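Local coordinates for protein RNA silencing suppressor p19 (Carnation Italian ringspot virus, PDB 6BJV) that binds short interfering RNA duplexes as a homodimer, selecting them by duplex length like a molecular caliper, and so suppresses RNA silencing in the host plant, at residues 15-20 with 70-75; 8-13 with 66-71. All blocks are in the same frame, centred on the assembly; numbering follows the deposited sequence.

Contact 1. Residues 15-20 with 70-75; sequences NGERWD and FKRYLR. With nucleotides of chain D.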
loop_
_atom_site.group_PDB
_atom_site.type_symbol
_atom_site.label_atom_id
_atom_site.label_comp_id
_atom_site.label_asym_id
_atom_site.label_seq_id
_atom_site.Cartn_x
_atom_site.Cartn_y
_atom_site.Cartn_z
ATOM N N ASN A 15 17.483 11.657 4.081
ATOM C CA ASN A 15 16.384 12.584 4.323
ATOM C C ASN A 15 16.741 13.992 3.870
ATOM O O ASN A 15 15.871 14.727 3.390
ATOM C CB ASN A 15 16.010 12.577 5.805
ATOM C CG ASN A 15 14.656 13.207 6.069
ATOM O OD1 ASN A 15 14.285 14.199 5.442
ATOM N ND2 ASN A 15 13.907 12.628 7.000
ATOM N N GLY A 16 18.010 14.382 4.011
ATOM C CA GLY A 16 18.453 15.671 3.512
ATOM C C GLY A 16 18.553 15.739 2.005
ATOM O O GLY A 16 18.584 16.839 1.445
ATOM N N GLU A 17 18.598 14.585 1.334
ATOM C CA GLU A 17 18.677 14.583 -0.123
ATOM C C GLU A 17 17.456 15.243 -0.748
ATOM O O GLU A 17 17.533 15.756 -1.870
ATOM C CB GLU A 17 18.837 13.150 -0.633
ATOM C CG GLU A 17 19.027 13.042 -2.144
ATOM C CD GLU A 17 17.717 13.002 -2.910
ATOM O OE1 GLU A 17 16.691 12.591 -2.327
ATOM O OE2 GLU A 17 17.716 13.382 -4.101
ATOM N N ARG A 18 16.324 15.241 -0.042
ATOM C CA ARG A 18 15.122 15.883 -0.561
ATOM C C ARG A 18 15.358 17.366 -0.820
ATOM O O ARG A 18 14.842 17.925 -1.794
ATOM C CB ARG A 18 13.971 15.687 0.425
ATOM C CG ARG A 18 12.652 16.307 -0.003
ATOM C CD ARG A 18 11.559 15.979 0.999
ATOM N NE ARG A 18 10.266 16.542 0.621
ATOM C CZ ARG A 18 9.150 16.394 1.326
ATOM N NH1 ARG A 18 9.159 15.697 2.456
ATOM N NH2 ARG A 18 8.020 16.943 0.904
ATOM N N TRP A 19 16.143 18.016 0.038
ATOM C CA TRP A 19 16.355 19.456 -0.032
ATOM C C TRP A 19 17.617 19.828 -0.800
ATOM O O TRP A 19 17.578 20.712 -1.660
ATOM C CB TRP A 19 16.411 20.031 1.386
ATOM C CG TRP A 19 15.367 19.452 2.281
ATOM C CD1 TRP A 19 15.571 18.712 3.407
ATOM C CD2 TRP A 19 13.946 19.544 2.113
ATOM N NE1 TRP A 19 14.368 18.344 3.957
ATOM C CE2 TRP A 19 13.354 18.842 3.180
ATOM C CE3 TRP A 19 13.118 20.154 1.166
ATOM C CZ2 TRP A 19 11.973 18.737 3.330
ATOM C CZ3 TRP A 19 11.747 20.045 1.314
ATOM C CH2 TRP A 19 11.188 19.343 2.389
ATOM N N ASP A 20 18.735 19.172 -0.512
ATOM C CA ASP A 20 19.977 19.470 -1.205
ATOM C C ASP A 20 20.000 18.757 -2.556
ATOM O O ASP A 20 19.049 18.076 -2.949
ATOM C CB ASP A 20 21.169 19.091 -0.330
ATOM C CG ASP A 20 21.149 17.635 0.090
ATOM O OD1 ASP A 20 20.845 16.774 -0.757
ATOM O OD2 ASP A 20 21.430 17.353 1.273
ATOM N N PHE A 70 13.922 7.995 1.228
ATOM C CA PHE A 70 13.912 9.154 0.350
ATOM C C PHE A 70 12.474 9.605 0.128
ATOM O O PHE A 70 11.540 8.799 0.185
ATOM C CB PHE A 70 14.563 8.836 -0.998
ATOM C CG PHE A 70 15.991 8.381 -0.897
ATOM C CD1 PHE A 70 16.292 7.060 -0.610
ATOM C CD2 PHE A 70 17.032 9.271 -1.102
ATOM C CE1 PHE A 70 17.608 6.638 -0.522
ATOM C CE2 PHE A 70 18.346 8.856 -1.016
ATOM C CZ PHE A 70 18.635 7.537 -0.725
ATOM N N LYS A 71 12.297 10.899 -0.136
ATOM C CA LYS A 71 10.965 11.470 -0.279
ATOM C C LYS A 71 10.957 12.556 -1.342
ATOM O O LYS A 71 11.908 13.333 -1.463
ATOM C CB LYS A 71 10.469 12.039 1.055
ATOM C CG LYS A 71 9.897 10.985 1.984
ATOM C CD LYS A 71 9.704 11.505 3.395
ATOM C CE LYS A 71 9.127 10.425 4.293
ATOM N NZ LYS A 71 9.089 10.844 5.717
ATOM N N ARG A 72 9.867 12.602 -2.108
ATOM C CA ARG A 72 9.665 13.612 -3.134
ATOM C C ARG A 72 8.230 14.112 -3.082
ATOM O O ARG A 72 7.306 13.361 -2.761
ATOM C CB ARG A 72 9.956 13.069 -4.543
ATOM C CG ARG A 72 11.419 13.062 -4.937
ATOM C CD ARG A 72 11.968 14.470 -5.067
ATOM N NE ARG A 72 13.344 14.475 -5.553
ATOM C CZ ARG A 72 14.394 14.115 -4.823
ATOM N NH1 ARG A 72 14.230 13.708 -3.570
ATOM N NH2 ARG A 72 15.610 14.155 -5.350
ATOM N N TYR A 73 8.057 15.392 -3.403
ATOM C CA TYR A 73 6.742 15.989 -3.614
ATOM C C TYR A 73 6.758 16.640 -4.989
ATOM O O TYR A 73 7.475 17.623 -5.203
ATOM C CB TYR A 73 6.403 17.011 -2.528
ATOM C CG TYR A 73 4.980 17.520 -2.598
ATOM C CD1 TYR A 73 4.588 18.418 -3.584
ATOM C CD2 TYR A 73 4.027 17.106 -1.677
ATOM C CE1 TYR A 73 3.289 18.884 -3.652
ATOM C CE2 TYR A 73 2.726 17.567 -1.736
ATOM C CZ TYR A 73 2.363 18.457 -2.725
ATOM O OH TYR A 73 1.070 18.920 -2.790
ATOM N N LEU A 74 5.980 16.094 -5.916
ATOM C CA LEU A 74 5.920 16.588 -7.281
ATOM C C LEU A 74 4.565 17.228 -7.544
ATOM O O LEU A 74 3.548 16.830 -6.969
ATOM C CB LEU A 74 6.161 15.458 -8.285
ATOM C CG LEU A 74 7.462 14.680 -8.094
ATOM C CD1 LEU A 74 7.475 13.448 -8.975
ATOM C CD2 LEU A 74 8.671 15.556 -8.385
ATOM N N ARG A 75 4.562 18.228 -8.422
ATOM C CA ARG A 75 3.329 18.903 -8.794
ATOM C C ARG A 75 2.616 18.108 -9.879
ATOM O O ARG A 75 3.248 17.569 -10.791
ATOM C CB ARG A 75 3.627 20.322 -9.277
ATOM C CG ARG A 75 4.584 21.087 -8.371
ATOM C CD ARG A 75 3.973 22.368 -7.838
ATOM N NE ARG A 75 4.834 22.994 -6.838
ATOM C CZ ARG A 75 4.698 24.239 -6.394
ATOM N NH1 ARG A 75 3.731 25.020 -6.862
ATOM N NH2 ARG A 75 5.537 24.709 -5.481
ATOM P P G D 2 5.425 17.766 3.456
ATOM O OP1 G D 2 6.301 16.729 2.858
ATOM O OP2 G D 2 4.282 17.351 4.308
ATOM O "O5'" G D 2 6.356 18.746 4.299
ATOM C "C5'" G D 2 7.522 19.314 3.723
ATOM C "C4'" G D 2 8.275 20.161 4.717
ATOM O "O4'" G D 2 7.506 21.350 5.040
ATOM C "C3'" G D 2 8.540 19.524 6.070
ATOM O "O3'" G D 2 9.625 18.614 6.058
ATOM C "C2'" G D 2 8.758 20.737 6.962
ATOM O "O2'" G D 2 10.059 21.281 6.789
ATOM C "C1'" G D 2 7.736 21.716 6.386
ATOM N N9 G D 2 6.458 21.670 7.118
ATOM C C8 G D 2 5.279 21.083 6.724
ATOM N N7 G D 2 4.324 21.213 7.603
ATOM C C5 G D 2 4.908 21.926 8.642
ATOM C C6 G D 2 4.365 22.372 9.873
ATOM O O6 G D 2 3.216 22.215 10.309
ATOM N N1 G D 2 5.310 23.059 10.629
ATOM C C2 G D 2 6.609 23.292 10.247
ATOM N N2 G D 2 7.373 23.977 11.111
ATOM N N3 G D 2 7.128 22.884 9.101
ATOM C C4 G D 2 6.226 22.214 8.356
HETATM O O HOH W 1 15.056 12.601 0.308
#
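E17 and R72 join segment 15-20 to the edge strand 68-75 through an end-on salt bridge. R72 NH2 gives E17 OE2 a nearly straight bond of 2.6 Å (173°), and R72 NH1 reaches E17 OE1 at 3.0 Å. Both oxygens are met on their syn side, and the carboxylate and guanidinium planes lie only 18° apart, nearly coplanar, which suits one nitrogen to each oxygen. R72 NH1 also donates to K71 O at 3.2 Å, while L32 O takes the NE hydrogen. The carboxylate has further neighbours: a water donates to E17 OE1 and accepts from K71 N, and E17 OE1 lies in plane at the edge of the F70 ring, 3.6 Å from F70 CD2.

R18 crosses the K71 side chain obliquely; its chain is extended from CG to NE, and R18 CG packs 3.4 Å from K71 O. R18 NH2 then donates to phosphate oxygen OP1 of G2 of chain D at 2.6 Å, with a weak second bond from NH1. W19 CH2 lies over one face of this guanidinium, offset toward its rim. Two arginines thus divide the work: R72 probably offsets the charge of the buried E17 carboxylate, whereas R18, tied to D34 by a salt bridge through NE, directs NH1 and NH2 to the RNA backbone.

Contact 2. Residues 8-13 with 66-71; sequences NDTREQ and GKVVFK. With nucleotides of chain C.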
loop_
_atom_site.group_PDB
_atom_site.type_symbol
_atom_site.label_atom_id
_atom_site.label_comp_id
_atom_site.label_asym_id
_atom_site.label_seq_id
_atom_site.Cartn_x
_atom_site.Cartn_y
_atom_site.Cartn_z
ATOM N N ASN A 8 22.969 5.194 11.369
ATOM C CA ASN A 8 21.883 6.156 11.241
ATOM C C ASN A 8 22.278 7.412 10.478
ATOM O O ASN A 8 21.393 8.174 10.077
ATOM C CB ASN A 8 21.366 6.555 12.628
ATOM C CG ASN A 8 20.639 5.423 13.326
ATOM O OD1 ASN A 8 20.037 4.565 12.680
ATOM N ND2 ASN A 8 20.687 5.418 14.653
ATOM N N ASP A 9 23.575 7.650 10.268
ATOM C CA ASP A 9 23.991 8.868 9.580
ATOM C C ASP A 9 23.692 8.804 8.087
ATOM O O ASP A 9 23.453 9.843 7.462
ATOM C CB ASP A 9 25.478 9.128 9.821
ATOM C CG ASP A 9 25.772 9.567 11.248
ATOM O OD1 ASP A 9 24.813 9.801 12.013
ATOM O OD2 ASP A 9 26.965 9.688 11.599
ATOM N N THR A 10 23.696 7.606 7.496
ATOM C CA THR A 10 23.293 7.484 6.099
ATOM C C THR A 10 21.799 7.743 5.941
ATOM O O THR A 10 21.367 8.348 4.952
ATOM C CB THR A 10 23.664 6.102 5.556
ATOM O OG1 THR A 10 23.327 6.021 4.166
ATOM C CG2 THR A 10 22.941 5.000 6.314
ATOM N N ARG A 11 20.996 7.290 6.905
ATOM C CA ARG A 11 19.585 7.663 6.933
ATOM C C ARG A 11 19.433 9.171 7.045
ATOM O O ARG A 11 18.550 9.768 6.417
ATOM C CB ARG A 11 18.892 6.962 8.103
ATOM C CG ARG A 11 17.524 7.526 8.486
ATOM C CD ARG A 11 16.954 6.769 9.673
ATOM N NE ARG A 11 15.659 7.289 10.097
ATOM C CZ ARG A 11 14.499 6.970 9.531
ATOM N NH1 ARG A 11 14.462 6.131 8.504
ATOM N NH2 ARG A 11 13.373 7.496 9.993
ATOM N N GLU A 12 20.292 9.802 7.843
ATOM C CA GLU A 12 20.229 11.245 8.028
ATOM C C GLU A 12 20.517 11.981 6.724
ATOM O O GLU A 12 19.901 13.013 6.435
ATOM C CB GLU A 12 21.219 11.654 9.118
ATOM C CG GLU A 12 20.938 12.992 9.744
ATOM C CD GLU A 12 21.895 13.320 10.874
ATOM O OE1 GLU A 12 22.964 12.675 10.960
ATOM O OE2 GLU A 12 21.581 14.223 11.680
ATOM N N GLN A 13 21.445 11.458 5.920
ATOM C CA GLN A 13 21.758 12.090 4.643
ATOM C C GLN A 13 20.650 11.856 3.623
ATOM O O GLN A 13 20.333 12.749 2.828
ATOM C CB GLN A 13 23.095 11.564 4.116
ATOM C CG GLN A 13 24.299 11.993 4.946
ATOM C CD GLN A 13 25.588 11.323 4.501
ATOM O OE1 GLN A 13 25.566 10.289 3.833
ATOM N NE2 GLN A 13 26.719 11.913 4.872
ATOM N N GLY A 66 15.418 -0.329 3.774
ATOM C CA GLY A 66 15.696 -0.361 5.196
ATOM C C GLY A 66 15.277 0.951 5.826
ATOM O O GLY A 66 14.201 1.491 5.545
ATOM N N LYS A 67 16.144 1.489 6.679
ATOM C CA LYS A 67 15.901 2.778 7.309
ATOM C C LYS A 67 16.450 3.944 6.491
ATOM O O LYS A 67 16.557 5.057 7.016
ATOM C CB LYS A 67 16.501 2.799 8.718
ATOM C CG LYS A 67 17.950 2.353 8.799
ATOM C CD LYS A 67 18.540 2.659 10.165
ATOM C CE LYS A 67 19.759 1.798 10.454
ATOM N NZ LYS A 67 19.396 0.367 10.667
ATOM N N VAL A 68 16.789 3.717 5.225
ATOM C CA VAL A 68 17.308 4.753 4.339
ATOM C C VAL A 68 16.142 5.205 3.465
ATOM O O VAL A 68 15.821 4.571 2.456
ATOM C CB VAL A 68 18.484 4.243 3.501
ATOM C CG1 VAL A 68 19.114 5.383 2.716
ATOM C CG2 VAL A 68 19.520 3.564 4.389
ATOM N N VAL A 69 15.510 6.314 3.844
ATOM C CA VAL A 69 14.236 6.736 3.273
ATOM C C VAL A 69 14.447 7.999 2.450
ATOM O O VAL A 69 15.070 8.959 2.920
ATOM C CB VAL A 69 13.186 6.968 4.374
ATOM C CG1 VAL A 69 11.858 7.409 3.771
ATOM C CG2 VAL A 69 13.006 5.697 5.205
ATOM N N PHE A 70 13.922 7.995 1.228
ATOM C CA PHE A 70 13.912 9.154 0.350
ATOM C C PHE A 70 12.474 9.605 0.128
ATOM O O PHE A 70 11.540 8.799 0.185
ATOM C CB PHE A 70 14.563 8.836 -0.998
ATOM C CG PHE A 70 15.991 8.381 -0.897
ATOM C CD1 PHE A 70 16.292 7.060 -0.610
ATOM C CD2 PHE A 70 17.032 9.271 -1.102
ATOM C CE1 PHE A 70 17.608 6.638 -0.522
ATOM C CE2 PHE A 70 18.346 8.856 -1.016
ATOM C CZ PHE A 70 18.635 7.537 -0.725
ATOM N N LYS A 71 12.297 10.899 -0.136
ATOM C CA LYS A 71 10.965 11.470 -0.279
ATOM C C LYS A 71 10.957 12.556 -1.342
ATOM O O LYS A 71 11.908 13.333 -1.463
ATOM C CB LYS A 71 10.469 12.039 1.055
ATOM C CG LYS A 71 9.897 10.985 1.984
ATOM C CD LYS A 71 9.704 11.505 3.395
ATOM C CE LYS A 71 9.127 10.425 4.293
ATOM N NZ LYS A 71 9.089 10.844 5.717
ATOM P P U C 10 10.673 5.670 8.895
ATOM O OP1 U C 10 11.380 6.803 8.248
ATOM O OP2 U C 10 10.112 5.849 10.257
ATOM O "O5'" U C 10 9.499 5.196 7.930
ATOM C "C5'" U C 10 9.778 4.749 6.611
ATOM C "C4'" U C 10 8.618 3.982 6.032
ATOM O "O4'" U C 10 8.394 2.772 6.803
ATOM C "C3'" U C 10 7.273 4.691 6.062
ATOM O "O3'" U C 10 7.113 5.628 5.012
ATOM C "C2'" U C 10 6.290 3.531 6.009
ATOM O "O2'" U C 10 6.164 3.023 4.688
ATOM C "C1'" U C 10 7.011 2.489 6.861
ATOM N N1 U C 10 6.581 2.519 8.276
ATOM C C2 U C 10 5.343 1.992 8.581
ATOM O O2 U C 10 4.597 1.524 7.738
ATOM N N3 U C 10 5.011 2.040 9.909
ATOM C C4 U C 10 5.776 2.545 10.939
ATOM O O4 U C 10 5.332 2.513 12.088
ATOM C C5 U C 10 7.048 3.070 10.545
ATOM C C6 U C 10 7.396 3.036 9.256
ATOM P P U C 9 14.981 3.084 13.373
ATOM O OP1 U C 9 15.820 3.836 12.405
ATOM O OP2 U C 9 14.608 3.722 14.662
ATOM O "O5'" U C 9 13.637 2.649 12.642
ATOM C "C5'" U C 9 12.985 3.511 11.726
ATOM C "C4'" U C 9 12.619 2.775 10.464
ATOM O "O4'" U C 9 12.292 1.395 10.776
ATOM C "C3'" U C 9 11.393 3.292 9.730
ATOM O "O3'" U C 9 11.675 4.415 8.917
ATOM C "C2'" U C 9 10.931 2.067 8.954
ATOM O "O2'" U C 9 11.714 1.873 7.785
ATOM C "C1'" U C 9 11.245 0.947 9.943
ATOM N N1 U C 9 10.087 0.610 10.800
ATOM C C2 U C 9 9.000 -0.004 10.214
ATOM O O2 U C 9 8.948 -0.269 9.025
ATOM N N3 U C 9 7.973 -0.287 11.077
ATOM C C4 U C 9 7.928 -0.030 12.432
ATOM O O4 U C 9 6.927 -0.351 13.072
ATOM C C5 U C 9 9.095 0.603 12.963
ATOM C C6 U C 9 10.109 0.891 12.145
HETATM O O HOH W 2 15.846 8.316 5.467
#
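R11 of helix 7-16 lies across K67, the residue just ahead of edge strand 68-75 in the four-stranded antiparallel sheet of the p19 fold, where a helix packs against the sheet margin beside the bound RNA. The backbones come close, with the CA atoms of R11 and V68 4.5 Å apart. R11 and K67 have the largest buried areas in this contact, and their side chains cross at about a right angle. With CG anti to the backbone N (chi1 165°) and the chain extended from CG to NE, the R11 methylenes pass over K67 O, R11 CG at 3.0 Å from it.

At the far end the guanidinium turns back, so that R11 NH1 donates to the same K67 O at 2.8 Å and 162°. The oxygen lies in the guanidinium plane, although the donor stands 39° above the carbonyl plane. R11 NH2 donates to phosphate oxygen OP1 of U10 of chain C at 2.7 Å; the K67 bond probably limits rotation of the same group. NH1 adds weak bonds to that OP1 and to O3' of U9 of chain C. This geometry is consistent with K67 O acting as a second-shell support for an arginine that contacts the RNA.

K67 itself points its CB toward the helix, and its CD touches N8 OD1, an exposed and poorly ordered partner. V68 takes the apolar side, its CG2 meeting T10 CG2 at 4.2 Å. A water donates to R11 O and accepts from V69 N, joining helix and strand backbones. V69 CG2 sits 3.6 Å from R11 NH1 and equally far from OP1 of U10 of chain C.

From the N terminus, helix 7-16 enters contact 2 first through 8-13, and segment 15-20 follows with contact 1. The chain then passes through helix 39-45 and strand 58-65 before returning as 66-75, which closes both loops. Partners on this return come in the same order as on the way out, 66-71 for 8-13 and 70-75 for 15-20, so the two closures cross rather than nest. Their centres are 12 Å apart; segments 66-71 and 70-75 share F70 and K71, which make their contacts in contact 1. Together they fasten the N-terminal helix and the residues that follow it along edge strand 68-75, with R11 and R18 reaching phosphates on different RNA chains.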